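Local coordinates for nucleosome assembly protein (Plasmodium falciparum, PDB 5X7V) that acts as a histone chaperone of the nucleosome assembly protein family, binding histones and probably handing them over for nucleosome assembly, at residues T109-H113 / F158-T162; N54-H59 / L185-L189; D71-H75 / K100-M105; L79-D83 / I176-W181. All blocks are in the same frame, centred on the assembly; numbering follows the deposited sequence.

Contact 1 (T109-H113 / F158-T162)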
loop_
_atom_site.group_PDB
_atom_site.type_symbol
_atom_site.label_atom_id
_atom_site.label_comp_id
_atom_site.label_asym_id
_atom_site.label_seq_id
_atom_site.Cartn_x
_atom_site.Cartn_y
_atom_site.Cartn_z
ATOM N N THR A 109 -23.361 18.870 -4.970
ATOM C CA THR A 109 -21.994 18.631 -4.536
ATOM C C THR A 109 -22.007 17.812 -3.257
ATOM O O THR A 109 -22.523 18.259 -2.242
ATOM C CB THR A 109 -21.224 19.944 -4.299
ATOM O OG1 THR A 109 -21.150 20.693 -5.517
ATOM C CG2 THR A 109 -19.806 19.661 -3.798
ATOM N N LEU A 110 -21.457 16.605 -3.317
ATOM C CA LEU A 110 -21.303 15.763 -2.144
ATOM C C LEU A 110 -19.833 15.712 -1.730
ATOM O O LEU A 110 -18.967 15.456 -2.568
ATOM C CB LEU A 110 -21.800 14.359 -2.435
ATOM C CG LEU A 110 -23.184 14.260 -3.033
ATOM C CD1 LEU A 110 -23.470 12.828 -3.379
ATOM C CD2 LEU A 110 -24.149 14.756 -2.014
ATOM N N VAL A 111 -19.535 15.952 -0.458
ATOM C CA VAL A 111 -18.154 15.807 -0.003
ATOM C C VAL A 111 -18.052 14.816 1.145
ATOM O O VAL A 111 -18.961 14.666 1.946
ATOM C CB VAL A 111 -17.522 17.159 0.443
ATOM C CG1 VAL A 111 -17.372 18.104 -0.735
ATOM C CG2 VAL A 111 -18.356 17.801 1.534
ATOM N N LYS A 112 -16.941 14.110 1.197
ATOM C CA LYS A 112 -16.602 13.351 2.387
ATOM C C LYS A 112 -15.115 13.498 2.666
ATOM O O LYS A 112 -14.278 13.128 1.848
ATOM C CB LYS A 112 -16.984 11.889 2.240
ATOM C CG LYS A 112 -16.870 11.124 3.523
ATOM C CD LYS A 112 -17.314 9.701 3.310
ATOM C CE LYS A 112 -17.292 8.959 4.623
ATOM N NZ LYS A 112 -17.947 7.640 4.544
ATOM N N HIS A 113 -14.812 14.067 3.824
ATOM C CA HIS A 113 -13.458 14.370 4.244
ATOM C C HIS A 113 -13.114 13.420 5.393
ATOM O O HIS A 113 -13.851 13.308 6.366
ATOM C CB HIS A 113 -13.367 15.855 4.632
ATOM C CG HIS A 113 -12.028 16.290 5.132
ATOM N ND1 HIS A 113 -11.743 17.603 5.444
ATOM C CD2 HIS A 113 -10.901 15.588 5.396
ATOM C CE1 HIS A 113 -10.496 17.691 5.872
ATOM N NE2 HIS A 113 -9.964 16.479 5.855
ATOM N N PHE A 158 -24.221 5.134 -2.586
ATOM C CA PHE A 158 -24.485 6.367 -1.884
ATOM C C PHE A 158 -24.659 6.142 -0.400
ATOM O O PHE A 158 -24.776 7.108 0.346
ATOM C CB PHE A 158 -25.715 7.047 -2.444
ATOM C CG PHE A 158 -25.535 7.532 -3.831
ATOM C CD1 PHE A 158 -24.780 8.656 -4.077
ATOM C CD2 PHE A 158 -26.120 6.869 -4.897
ATOM C CE1 PHE A 158 -24.592 9.107 -5.345
ATOM C CE2 PHE A 158 -25.944 7.321 -6.166
ATOM C CZ PHE A 158 -25.170 8.451 -6.387
ATOM N N GLU A 159 -24.664 4.881 0.032
ATOM C CA GLU A 159 -24.580 4.567 1.462
ATOM C C GLU A 159 -23.208 4.898 2.036
ATOM O O GLU A 159 -23.015 4.883 3.254
ATOM C CB GLU A 159 -24.879 3.095 1.732
ATOM C CG GLU A 159 -26.272 2.683 1.372
ATOM C CD GLU A 159 -26.604 1.329 1.925
ATOM O OE1 GLU A 159 -26.577 1.204 3.176
ATOM O OE2 GLU A 159 -26.877 0.401 1.124
ATOM N N TRP A 160 -22.254 5.173 1.149
ATOM C CA TRP A 160 -20.911 5.518 1.562
ATOM C C TRP A 160 -20.861 6.918 2.175
ATOM O O TRP A 160 -19.926 7.247 2.904
ATOM C CB TRP A 160 -19.941 5.411 0.385
ATOM C CG TRP A 160 -18.549 5.767 0.812
ATOM C CD1 TRP A 160 -17.768 5.081 1.694
ATOM C CD2 TRP A 160 -17.789 6.903 0.404
ATOM N NE1 TRP A 160 -16.570 5.718 1.860
ATOM C CE2 TRP A 160 -16.556 6.841 1.079
ATOM C CE3 TRP A 160 -18.027 7.964 -0.469
ATOM C CZ2 TRP A 160 -15.568 7.809 0.915
ATOM C CZ3 TRP A 160 -17.035 8.922 -0.635
ATOM C CH2 TRP A 160 -15.824 8.834 0.051
ATOM N N PHE A 161 -21.880 7.732 1.907
ATOM C CA PHE A 161 -21.940 9.081 2.463
ATOM C C PHE A 161 -22.590 9.135 3.854
ATOM O O PHE A 161 -23.578 9.840 4.080
ATOM C CB PHE A 161 -22.661 9.999 1.495
ATOM C CG PHE A 161 -21.914 10.206 0.220
ATOM C CD1 PHE A 161 -20.938 11.209 0.122
ATOM C CD2 PHE A 161 -22.158 9.386 -0.887
ATOM C CE1 PHE A 161 -20.226 11.399 -1.051
ATOM C CE2 PHE A 161 -21.444 9.568 -2.070
ATOM C CZ PHE A 161 -20.473 10.570 -2.148
ATOM N N THR A 162 -21.997 8.385 4.778
ATOM C CA THR A 162 -22.316 8.470 6.199
ATOM C C THR A 162 -21.104 8.845 7.083
ATOM O O THR A 162 -19.951 8.908 6.617
ATOM C CB THR A 162 -22.894 7.154 6.715
ATOM O OG1 THR A 162 -23.053 7.239 8.137
ATOM C CG2 THR A 162 -21.969 5.994 6.375
#
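The ammonium group of Lys112 is claimed by two backbone carbonyls of the 158-162 turn. NZ donates to Trp160 O at 2.6 Å, arriving almost head-on with a C=O...N angle of 173°. Its second bond, from NZ to Thr162 O, is 3.1 Å long and more bent, the donor standing somewhat off the carbonyl plane. Trp160 O also receives a weak bond from the backbone N of Thr162, across the inverse gamma turn centred on Phe161. That turn sets the two carbonyls where one amine can reach both. The Lys112 chain leaves the strand with CG anti to the backbone N (chi1 -170°) and stays extended, which lays it over one face of the Trp160 indole. Lys112 CD lies 3.6 Å from the centroid of the six-membered ring of Trp160, a CH-pi contact, and Lys112 NZ sits 3.8 Å from that of the five-membered ring, over its face, in a cation-pi contact. Carbonyl dipoles and pi face together should stabilise the positive charge in this buried position. Beside it, the Phe161 ring is sandwiched: Trp160 CE3 covers one face, while Leu110 CD1 covers the opposite one, 4.1 Å from the centroid. Leu110 CD1 also touches the edge of the Phe158 ring. Thr162 OG1 finds its partner within the loop, at Asp164 N. Strand 109-116 runs between strands 91-97 and 121-126, and the turn lies over this sheet, with Phe161 edge-to-face on Phe95, Lys112 against Val123 and Cys126, and Phe158 reaching helix 68-73.

Contact 2 (N54-H59 / L185-L189)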
loop_
_atom_site.group_PDB
_atom_site.type_symbol
_atom_site.label_atom_id
_atom_site.label_comp_id
_atom_site.label_asym_id
_atom_site.label_seq_id
_atom_site.Cartn_x
_atom_site.Cartn_y
_atom_site.Cartn_z
ATOM N N ASN A 54 -19.930 4.304 -15.623
ATOM C CA ASN A 54 -19.354 3.134 -16.250
ATOM C C ASN A 54 -17.952 2.807 -15.793
ATOM O O ASN A 54 -17.450 1.741 -16.101
ATOM C CB ASN A 54 -19.335 3.317 -17.752
ATOM C CG ASN A 54 -20.695 3.363 -18.330
ATOM O OD1 ASN A 54 -21.342 2.339 -18.462
ATOM N ND2 ASN A 54 -21.159 4.553 -18.666
ATOM N N THR A 55 -17.299 3.716 -15.088
ATOM C CA THR A 55 -16.011 3.383 -14.520
ATOM C C THR A 55 -16.164 2.669 -13.195
ATOM O O THR A 55 -15.700 1.545 -13.050
ATOM C CB THR A 55 -15.171 4.591 -14.302
ATOM O OG1 THR A 55 -14.989 5.242 -15.551
ATOM C CG2 THR A 55 -13.833 4.183 -13.776
ATOM N N LEU A 56 -16.820 3.321 -12.238
ATOM C CA LEU A 56 -16.918 2.815 -10.871
ATOM C C LEU A 56 -17.337 1.352 -10.766
ATOM O O LEU A 56 -16.705 0.567 -10.072
ATOM C CB LEU A 56 -17.890 3.674 -10.076
ATOM C CG LEU A 56 -17.414 5.096 -9.867
ATOM C CD1 LEU A 56 -18.466 5.902 -9.144
ATOM C CD2 LEU A 56 -16.126 5.089 -9.095
ATOM N N ARG A 57 -18.402 0.992 -11.468
ATOM C CA ARG A 57 -18.994 -0.336 -11.347
ATOM C C ARG A 57 -18.318 -1.388 -12.231
ATOM O O ARG A 57 -18.844 -2.485 -12.397
ATOM C CB ARG A 57 -20.494 -0.278 -11.664
ATOM C CG ARG A 57 -20.822 0.111 -13.093
ATOM C CD ARG A 57 -22.329 0.147 -13.341
ATOM N NE ARG A 57 -22.599 0.337 -14.766
ATOM C CZ ARG A 57 -22.988 -0.629 -15.602
ATOM N NH1 ARG A 57 -23.177 -1.875 -15.155
ATOM N NH2 ARG A 57 -23.200 -0.342 -16.890
ATOM N N LYS A 58 -17.160 -1.052 -12.789
ATOM C CA LYS A 58 -16.283 -2.059 -13.342
ATOM C C LYS A 58 -15.210 -2.439 -12.322
ATOM O O LYS A 58 -14.347 -3.273 -12.587
ATOM C CB LYS A 58 -15.623 -1.574 -14.623
ATOM C CG LYS A 58 -16.526 -1.526 -15.836
ATOM C CD LYS A 58 -15.737 -1.979 -17.017
ATOM C CE LYS A 58 -16.117 -1.281 -18.304
ATOM N NZ LYS A 58 -15.329 -1.907 -19.432
ATOM N N HIS A 59 -15.244 -1.814 -11.159
ATOM C CA HIS A 59 -14.419 -2.289 -10.070
ATOM C C HIS A 59 -15.173 -3.398 -9.364
ATOM O O HIS A 59 -16.308 -3.186 -8.943
ATOM C CB HIS A 59 -14.090 -1.157 -9.108
ATOM C CG HIS A 59 -13.168 -1.562 -8.020
ATOM N ND1 HIS A 59 -12.494 -2.784 -8.019
ATOM C CD2 HIS A 59 -12.764 -0.945 -6.894
ATOM C CE1 HIS A 59 -11.760 -2.878 -6.944
ATOM N NE2 HIS A 59 -11.901 -1.763 -6.233
ATOM N N LEU A 185 -9.147 5.226 -16.529
ATOM C CA LEU A 185 -9.343 4.783 -17.907
ATOM C C LEU A 185 -9.216 3.267 -18.015
ATOM O O LEU A 185 -9.950 2.633 -18.757
ATOM C CB LEU A 185 -8.352 5.462 -18.828
ATOM C CG LEU A 185 -8.553 5.198 -20.309
ATOM C CD1 LEU A 185 -9.836 5.854 -20.781
ATOM C CD2 LEU A 185 -7.363 5.692 -21.100
ATOM N N SER A 186 -8.266 2.706 -17.272
ATOM C CA SER A 186 -8.165 1.271 -17.064
ATOM C C SER A 186 -9.514 0.632 -16.773
ATOM O O SER A 186 -9.858 -0.409 -17.323
ATOM C CB SER A 186 -7.216 0.977 -15.907
ATOM O OG SER A 186 -5.869 0.857 -16.337
ATOM N N TYR A 187 -10.275 1.258 -15.893
ATOM C CA TYR A 187 -11.560 0.711 -15.503
ATOM C C TYR A 187 -12.668 1.033 -16.502
ATOM O O TYR A 187 -13.593 0.253 -16.660
ATOM C CB TYR A 187 -11.929 1.205 -14.118
ATOM C CG TYR A 187 -11.172 0.498 -13.030
ATOM C CD1 TYR A 187 -11.634 -0.704 -12.519
ATOM C CD2 TYR A 187 -9.997 1.022 -12.511
ATOM C CE1 TYR A 187 -10.951 -1.372 -11.525
ATOM C CE2 TYR A 187 -9.313 0.363 -11.503
ATOM C CZ TYR A 187 -9.802 -0.834 -11.017
ATOM O OH TYR A 187 -9.147 -1.518 -10.024
ATOM N N TYR A 188 -12.578 2.160 -17.194
ATOM C CA TYR A 188 -13.564 2.464 -18.223
ATOM C C TYR A 188 -13.460 1.441 -19.370
ATOM O O TYR A 188 -14.423 1.155 -20.068
ATOM C CB TYR A 188 -13.375 3.888 -18.719
ATOM C CG TYR A 188 -14.382 4.311 -19.729
ATOM C CD1 TYR A 188 -15.679 4.613 -19.362
ATOM C CD2 TYR A 188 -14.041 4.399 -21.066
ATOM C CE1 TYR A 188 -16.617 4.999 -20.310
ATOM C CE2 TYR A 188 -14.967 4.779 -22.019
ATOM C CZ TYR A 188 -16.248 5.079 -21.640
ATOM O OH TYR A 188 -17.152 5.456 -22.599
ATOM N N LEU A 189 -12.271 0.873 -19.514
ATOM C CA LEU A 189 -11.971 -0.192 -20.461
ATOM C C LEU A 189 -11.718 -1.508 -19.676
ATOM O O LEU A 189 -11.945 -2.634 -20.149
ATOM C CB LEU A 189 -10.750 0.208 -21.299
ATOM C CG LEU A 189 -10.835 1.595 -21.947
ATOM C CD1 LEU A 189 -9.485 2.193 -22.120
ATOM C CD2 LEU A 189 -11.473 1.501 -23.303
#
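Thr55 and Tyr187 make the close-packed part of this contact, where the end of helix 51-56 meets the short helix 185-188. The methyl CG2 of Thr55, anti to the backbone N with OG1 beside that N (chi1 -59°), is turned to Tyr187 CB and abuts it at 3.6 Å, the two side chains crossing at about a right angle. Thr55 OG1 faces the CB of Tyr188 and the edge of its ring, but its hydrogen bond is to Phe51 O within its own helix. From there the Tyr187 ring runs alongside His59, both pointing the same way, with Tyr187 CE1 4.0 Å from His59 CB. The ring planes meet at 57°, and Tyr187 OH lies over a face of the imidazole near its rim. The solvent side is looser. Lys58 drapes its bent chain along the carbonyl of Tyr187, and NZ gives Tyr188 O a weak hydrogen bond of 3.3 Å. Asn54 offers Tyr188 just its CB, 4.1 Å from CE1, while its amide ND2 bonds to Gly50 O. His59 and Tyr187 carry the packing on to helix 172-180 at Glu179 and Ile180; Tyr188 rests on Phe51 of helix 51-56, and on Met2 of the second subunit's long helix.

Contact 3 (D71-H75 / K100-M105)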
loop_
_atom_site.group_PDB
_atom_site.type_symbol
_atom_site.label_atom_id
_atom_site.label_comp_id
_atom_site.label_asym_id
_atom_site.label_seq_id
_atom_site.Cartn_x
_atom_site.Cartn_y
_atom_site.Cartn_z
ATOM N N ASP A 71 -28.586 5.590 -12.228
ATOM C CA ASP A 71 -29.422 6.711 -12.684
ATOM C C ASP A 71 -28.885 8.053 -12.229
ATOM O O ASP A 71 -28.860 9.005 -13.000
ATOM C CB ASP A 71 -30.873 6.555 -12.203
ATOM C CG ASP A 71 -31.693 5.656 -13.106
ATOM O OD1 ASP A 71 -31.498 5.750 -14.344
ATOM O OD2 ASP A 71 -32.517 4.859 -12.580
ATOM N N ILE A 72 -28.451 8.115 -10.975
ATOM C CA ILE A 72 -27.816 9.309 -10.423
ATOM C C ILE A 72 -26.361 9.434 -10.907
ATOM O O ILE A 72 -25.970 10.458 -11.461
ATOM C CB ILE A 72 -27.848 9.295 -8.871
ATOM C CG1 ILE A 72 -29.292 9.250 -8.342
ATOM C CG2 ILE A 72 -27.165 10.535 -8.325
ATOM C CD1 ILE A 72 -29.775 7.898 -7.926
ATOM N N LEU A 73 -25.586 8.366 -10.740
ATOM C CA LEU A 73 -24.194 8.342 -11.186
ATOM C C LEU A 73 -24.011 8.756 -12.639
ATOM O O LEU A 73 -22.960 9.294 -13.001
ATOM C CB LEU A 73 -23.568 6.952 -10.987
ATOM C CG LEU A 73 -23.172 6.497 -9.568
ATOM C CD1 LEU A 73 -22.528 5.117 -9.595
ATOM C CD2 LEU A 73 -22.282 7.489 -8.865
ATOM N N ASN A 74 -25.022 8.516 -13.468
ATOM C CA ASN A 74 -24.983 8.936 -14.873
ATOM C C ASN A 74 -24.924 10.450 -15.075
ATOM O O ASN A 74 -24.816 10.930 -16.198
ATOM C CB ASN A 74 -26.190 8.374 -15.607
ATOM C CG ASN A 74 -25.881 7.072 -16.320
ATOM O OD1 ASN A 74 -24.745 6.850 -16.754
ATOM N ND2 ASN A 74 -26.894 6.213 -16.463
ATOM N N HIS A 75 -25.009 11.189 -13.969
ATOM C CA HIS A 75 -24.923 12.651 -13.963
ATOM C C HIS A 75 -23.789 13.100 -13.040
ATOM O O HIS A 75 -23.707 14.252 -12.647
ATOM C CB HIS A 75 -26.257 13.272 -13.534
ATOM C CG HIS A 75 -27.436 12.733 -14.287
ATOM N ND1 HIS A 75 -27.838 13.234 -15.505
ATOM C CD2 HIS A 75 -28.265 11.700 -14.012
ATOM C CE1 HIS A 75 -28.883 12.547 -15.940
ATOM N NE2 HIS A 75 -29.159 11.609 -15.054
ATOM N N LYS A 100 -29.360 17.774 -13.832
ATOM C CA LYS A 100 -30.419 16.781 -14.014
ATOM C C LYS A 100 -30.548 15.874 -12.819
ATOM O O LYS A 100 -31.543 15.171 -12.671
ATOM C CB LYS A 100 -30.160 15.924 -15.236
ATOM C CG LYS A 100 -30.204 16.639 -16.542
ATOM C CD LYS A 100 -29.934 15.646 -17.634
ATOM C CE LYS A 100 -29.988 16.279 -18.984
ATOM N NZ LYS A 100 -30.490 15.272 -19.983
ATOM N N ALA A 101 -29.518 15.871 -11.982
ATOM C CA ALA A 101 -29.508 15.053 -10.791
ATOM C C ALA A 101 -30.449 15.638 -9.741
ATOM O O ALA A 101 -30.738 15.008 -8.727
ATOM C CB ALA A 101 -28.120 14.940 -10.258
ATOM N N LYS A 102 -30.941 16.846 -9.998
ATOM C CA LYS A 102 -31.892 17.490 -9.102
ATOM C C LYS A 102 -33.241 16.772 -9.123
ATOM O O LYS A 102 -34.120 17.084 -8.317
ATOM C CB LYS A 102 -32.090 18.962 -9.473
ATOM C CG LYS A 102 -30.979 19.892 -9.068
ATOM C CD LYS A 102 -31.529 21.111 -8.353
ATOM C CE LYS A 102 -30.529 22.270 -8.323
ATOM N NZ LYS A 102 -30.648 23.126 -9.551
ATOM N N GLU A 103 -33.420 15.834 -10.055
ATOM C CA GLU A 103 -34.602 14.995 -10.037
ATOM C C GLU A 103 -34.593 14.092 -8.813
ATOM O O GLU A 103 -35.647 13.716 -8.304
ATOM C CB GLU A 103 -34.700 14.137 -11.292
ATOM C CG GLU A 103 -36.038 13.400 -11.380
ATOM C CD GLU A 103 -36.123 12.366 -12.484
ATOM O OE1 GLU A 103 -35.996 12.712 -13.679
ATOM O OE2 GLU A 103 -36.344 11.187 -12.136
ATOM N N PHE A 104 -33.394 13.752 -8.340
ATOM C CA PHE A 104 -33.224 12.710 -7.325
ATOM C C PHE A 104 -32.759 13.203 -5.954
ATOM O O PHE A 104 -32.968 12.515 -4.947
ATOM C CB PHE A 104 -32.218 11.650 -7.789
ATOM C CG PHE A 104 -32.431 11.158 -9.188
ATOM C CD1 PHE A 104 -31.809 11.788 -10.264
ATOM C CD2 PHE A 104 -33.217 10.036 -9.432
ATOM C CE1 PHE A 104 -31.988 11.327 -11.547
ATOM C CE2 PHE A 104 -33.394 9.569 -10.720
ATOM C CZ PHE A 104 -32.780 10.222 -11.778
ATOM N N MET A 105 -32.112 14.365 -5.910
ATOM C CA MET A 105 -31.379 14.751 -4.708
ATOM C C MET A 105 -30.943 16.214 -4.686
ATOM O O MET A 105 -31.125 16.964 -5.659
ATOM C CB MET A 105 -30.148 13.866 -4.566
ATOM C CG MET A 105 -29.145 14.158 -5.632
ATOM S SD MET A 105 -27.571 13.248 -5.512
ATOM C CE MET A 105 -26.829 14.090 -4.134
#
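Ile72 and Phe104 meet obliquely, with the isoleucine laid over one face of the phenyl ring. Ile72 CG1 is the atom in contact, 4.2 Å from the Phe104 ring centroid and 28° off the normal, a CH-pi approach displaced toward the CG side of the ring. Ile72 CG1 to Phe104 CG is 3.8 Å. CG1 points this way because it is anti to the carbonyl carbon of Ile72 (chi1 -60°); the other branch, Ile72 CG2, heads for the thioether of Met105 and meets SD at 3.9 Å. Phe104 therefore has Ile72 on one face and Glu103 CB, from its own segment, on the opposite one. Asp71 approaches the far end of the ring with its methylene, CB lying 4.2 Å from Phe104 CZ. Three residues on from Ile72, past the helix, His75 crosses Lys100 at about a right angle. The ND1-CE1 side of the imidazole rests on the lysine's aliphatic chain, with His75 ND1 3.6 Å from Lys100 CB, while the amine continues away from the contact. The CB of His75 meets the methyl of Ala101, CB to CB, at 4.1 Å. Helix 68-73 is thus joined to the 3-10 turn that follows strand 91-97. Ile72 and Met105 form the buried side, continued by Trp131 and Phe158, whereas Asp71 and Lys100 lie at the exposed margin. Side-chain adhesion here rests on van der Waals and CH-pi contacts, and Lys100 NZ, 5.6 Å from His75 ND1, would if anything discourage protonation of the imidazole.

Contact 4 (L79-D83 / I176-W181)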
loop_
_atom_site.group_PDB
_atom_site.type_symbol
_atom_site.label_atom_id
_atom_site.label_comp_id
_atom_site.label_asym_id
_atom_site.label_seq_id
_atom_site.Cartn_x
_atom_site.Cartn_y
_atom_site.Cartn_z
ATOM N N LEU A 79 -15.483 13.971 -10.299
ATOM C CA LEU A 79 -15.053 13.271 -9.097
ATOM C C LEU A 79 -13.644 13.722 -8.789
ATOM O O LEU A 79 -12.797 13.723 -9.681
ATOM C CB LEU A 79 -15.109 11.756 -9.303
ATOM C CG LEU A 79 -15.109 10.756 -8.146
ATOM C CD1 LEU A 79 -15.449 9.399 -8.725
ATOM C CD2 LEU A 79 -13.769 10.710 -7.445
ATOM N N ASP A 80 -13.369 14.120 -7.554
ATOM C CA ASP A 80 -12.005 14.543 -7.256
ATOM C C ASP A 80 -11.471 14.065 -5.951
ATOM O O ASP A 80 -12.126 14.123 -4.924
ATOM C CB ASP A 80 -11.876 16.055 -7.317
ATOM C CG ASP A 80 -11.780 16.540 -8.739
ATOM O OD1 ASP A 80 -12.848 16.601 -9.388
ATOM O OD2 ASP A 80 -10.651 16.792 -9.235
ATOM N N LEU A 81 -10.245 13.579 -6.024
ATOM C CA LEU A 81 -9.505 13.185 -4.860
ATOM C C LEU A 81 -8.592 14.342 -4.527
ATOM O O LEU A 81 -7.892 14.848 -5.401
ATOM C CB LEU A 81 -8.725 11.908 -5.134
ATOM C CG LEU A 81 -7.907 11.355 -3.988
ATOM C CD1 LEU A 81 -8.823 11.018 -2.846
ATOM C CD2 LEU A 81 -7.227 10.132 -4.489
ATOM N N LYS A 82 -8.697 14.822 -3.291
ATOM C CA LYS A 82 -7.664 15.656 -2.678
ATOM C C LYS A 82 -6.933 14.755 -1.701
ATOM O O LYS A 82 -7.400 14.473 -0.588
ATOM C CB LYS A 82 -8.223 16.897 -1.982
ATOM C CG LYS A 82 -8.789 17.938 -2.936
ATOM C CD LYS A 82 -7.736 18.577 -3.847
ATOM C CE LYS A 82 -8.384 19.247 -5.086
ATOM N NZ LYS A 82 -7.399 19.585 -6.196
ATOM N N ASP A 83 -5.790 14.280 -2.163
ATOM C CA ASP A 83 -5.024 13.300 -1.436
ATOM C C ASP A 83 -3.906 13.953 -0.659
ATOM O O ASP A 83 -3.577 15.127 -0.875
ATOM C CB ASP A 83 -4.458 12.263 -2.396
ATOM C CG ASP A 83 -4.172 10.960 -1.717
ATOM O OD1 ASP A 83 -4.098 10.990 -0.464
ATOM O OD2 ASP A 83 -4.021 9.924 -2.416
ATOM N N ILE A 176 -11.249 4.126 -4.318
ATOM C CA ILE A 176 -10.983 5.239 -5.225
ATOM C C ILE A 176 -9.533 5.685 -5.104
ATOM O O ILE A 176 -8.803 5.691 -6.092
ATOM C CB ILE A 176 -11.888 6.455 -4.972
ATOM C CG1 ILE A 176 -13.264 6.271 -5.593
ATOM C CG2 ILE A 176 -11.325 7.649 -5.640
ATOM C CD1 ILE A 176 -14.213 7.373 -5.190
ATOM N N ARG A 177 -9.131 6.048 -3.888
ATOM C CA ARG A 177 -7.776 6.534 -3.617
ATOM C C ARG A 177 -6.713 5.569 -4.098
ATOM O O ARG A 177 -5.807 5.967 -4.815
ATOM C CB ARG A 177 -7.574 6.791 -2.111
ATOM C CG ARG A 177 -6.189 7.369 -1.739
ATOM C CD ARG A 177 -6.003 7.513 -0.195
ATOM N NE ARG A 177 -5.637 6.250 0.475
ATOM C CZ ARG A 177 -4.403 5.729 0.497
ATOM N NH1 ARG A 177 -3.388 6.344 -0.114
ATOM N NH2 ARG A 177 -4.177 4.585 1.128
ATOM N N ARG A 178 -6.841 4.303 -3.707
ATOM C CA ARG A 178 -5.778 3.322 -3.876
ATOM C C ARG A 178 -5.821 2.561 -5.187
ATOM O O ARG A 178 -4.813 2.033 -5.619
ATOM C CB ARG A 178 -5.801 2.320 -2.719
ATOM C CG ARG A 178 -5.395 2.905 -1.358
ATOM C CD ARG A 178 -5.563 1.889 -0.225
ATOM N NE ARG A 178 -4.664 0.743 -0.323
ATOM C CZ ARG A 178 -4.772 -0.355 0.423
ATOM N NH1 ARG A 178 -5.760 -0.468 1.299
ATOM N NH2 ARG A 178 -3.907 -1.355 0.273
ATOM N N GLU A 179 -6.971 2.505 -5.837
ATOM C CA GLU A 179 -7.071 1.673 -7.031
ATOM C C GLU A 179 -7.579 2.375 -8.280
ATOM O O GLU A 179 -7.097 2.073 -9.369
ATOM C CB GLU A 179 -7.946 0.459 -6.733
ATOM C CG GLU A 179 -7.191 -0.598 -5.947
ATOM C CD GLU A 179 -8.060 -1.763 -5.535
ATOM O OE1 GLU A 179 -8.200 -2.737 -6.335
ATOM O OE2 GLU A 179 -8.577 -1.693 -4.395
ATOM N N ILE A 180 -8.517 3.312 -8.140
ATOM C CA ILE A 180 -9.213 3.826 -9.310
ATOM C C ILE A 180 -8.728 5.199 -9.759
ATOM O O ILE A 180 -8.631 5.460 -10.956
ATOM C CB ILE A 180 -10.731 3.896 -9.074
ATOM C CG1 ILE A 180 -11.296 2.516 -8.799
ATOM C CG2 ILE A 180 -11.444 4.428 -10.302
ATOM C CD1 ILE A 180 -12.735 2.550 -8.385
ATOM N N TRP A 181 -8.409 6.061 -8.802
ATOM C CA TRP A 181 -8.104 7.465 -9.084
ATOM C C TRP A 181 -6.913 7.732 -9.996
ATOM O O TRP A 181 -6.950 8.667 -10.806
ATOM C CB TRP A 181 -7.860 8.211 -7.787
ATOM C CG TRP A 181 -7.534 9.643 -8.022
ATOM C CD1 TRP A 181 -6.316 10.263 -7.856
ATOM C CD2 TRP A 181 -8.435 10.646 -8.498
ATOM N NE1 TRP A 181 -6.423 11.591 -8.192
ATOM C CE2 TRP A 181 -7.712 11.849 -8.590
ATOM C CE3 TRP A 181 -9.783 10.640 -8.849
ATOM C CZ2 TRP A 181 -8.292 13.025 -9.016
ATOM C CZ3 TRP A 181 -10.353 11.797 -9.275
ATOM C CH2 TRP A 181 -9.617 12.976 -9.358
#
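Leu81 and Trp181 lie at the centre of a helix-on-sheet interface, part of the alpha/beta domain of the NAP fold: strand 76-82, at one side of the four-stranded antiparallel sheet, packs against helix 172-180 and the residue after it. Apolar contacts come first. Strand alternation turns Leu79 and Leu81 to the helix, while Asp80 between them faces away and pairs with Lys78. Leu79 CD2 and Ile176 CD1 meet tip to tip at 4.1 Å, and the same leucine methyl touches Trp181 CZ3. Leu81 CD2 reaches Trp181 CD1 at 3.5 Å and also rests against the backbone of Arg177. The aromatic contact is a CH-pi one: Leu81 CB lies over the indole, 3.6 Å from the centroid of the five-membered ring and 11° off its normal. Leu81 N covers the same face further along, and Leu79 O lies in the ring plane at the benzo edge. Trp181 takes this pose with CG anti to its backbone N (chi1 180°), and Arg41 of the long helix 2-45 makes a further cation-pi contact with the ring. Electrostatics are weaker. Asp83 OD2 lies at the edge of the Arg177 guanidinium, but 4.3 Å from NH1, beyond a salt bridge, and the two planar groups are turned 76° apart. Its nearer neighbour is Arg177 CG, in the aliphatic stem. Backbone bonding places the tryptophan: Ile176 O accepts the usual helical bond from Ile180 N and, closing a wider pi-type turn, one from Trp181 N at 2.8 Å.

Following the chain from the long N-terminal helix, contact 2 opens first at 54-59 and closes last at 185-189, so its loop encloses the other three and brings helix 51-56 beside the C-terminal helix. Contact 3 opens at 71-75, contact 4 at 79-83; contact 3 closes at 100-105, long before contact 4 closes at 176-181, and these two cross. Contact 1, from 109-113 to 158-162, comes after contact 3 in series and nests inside contact 4. Contacts 1 and 4 both reach the sheet. Phe158 and Leu110 pack on Ile72 and Met105, joining contacts 1 and 3; Leu56 on Leu73 joins 2 and 3; and Tyr187 and His59 on helix 172-180 join 2 and 4.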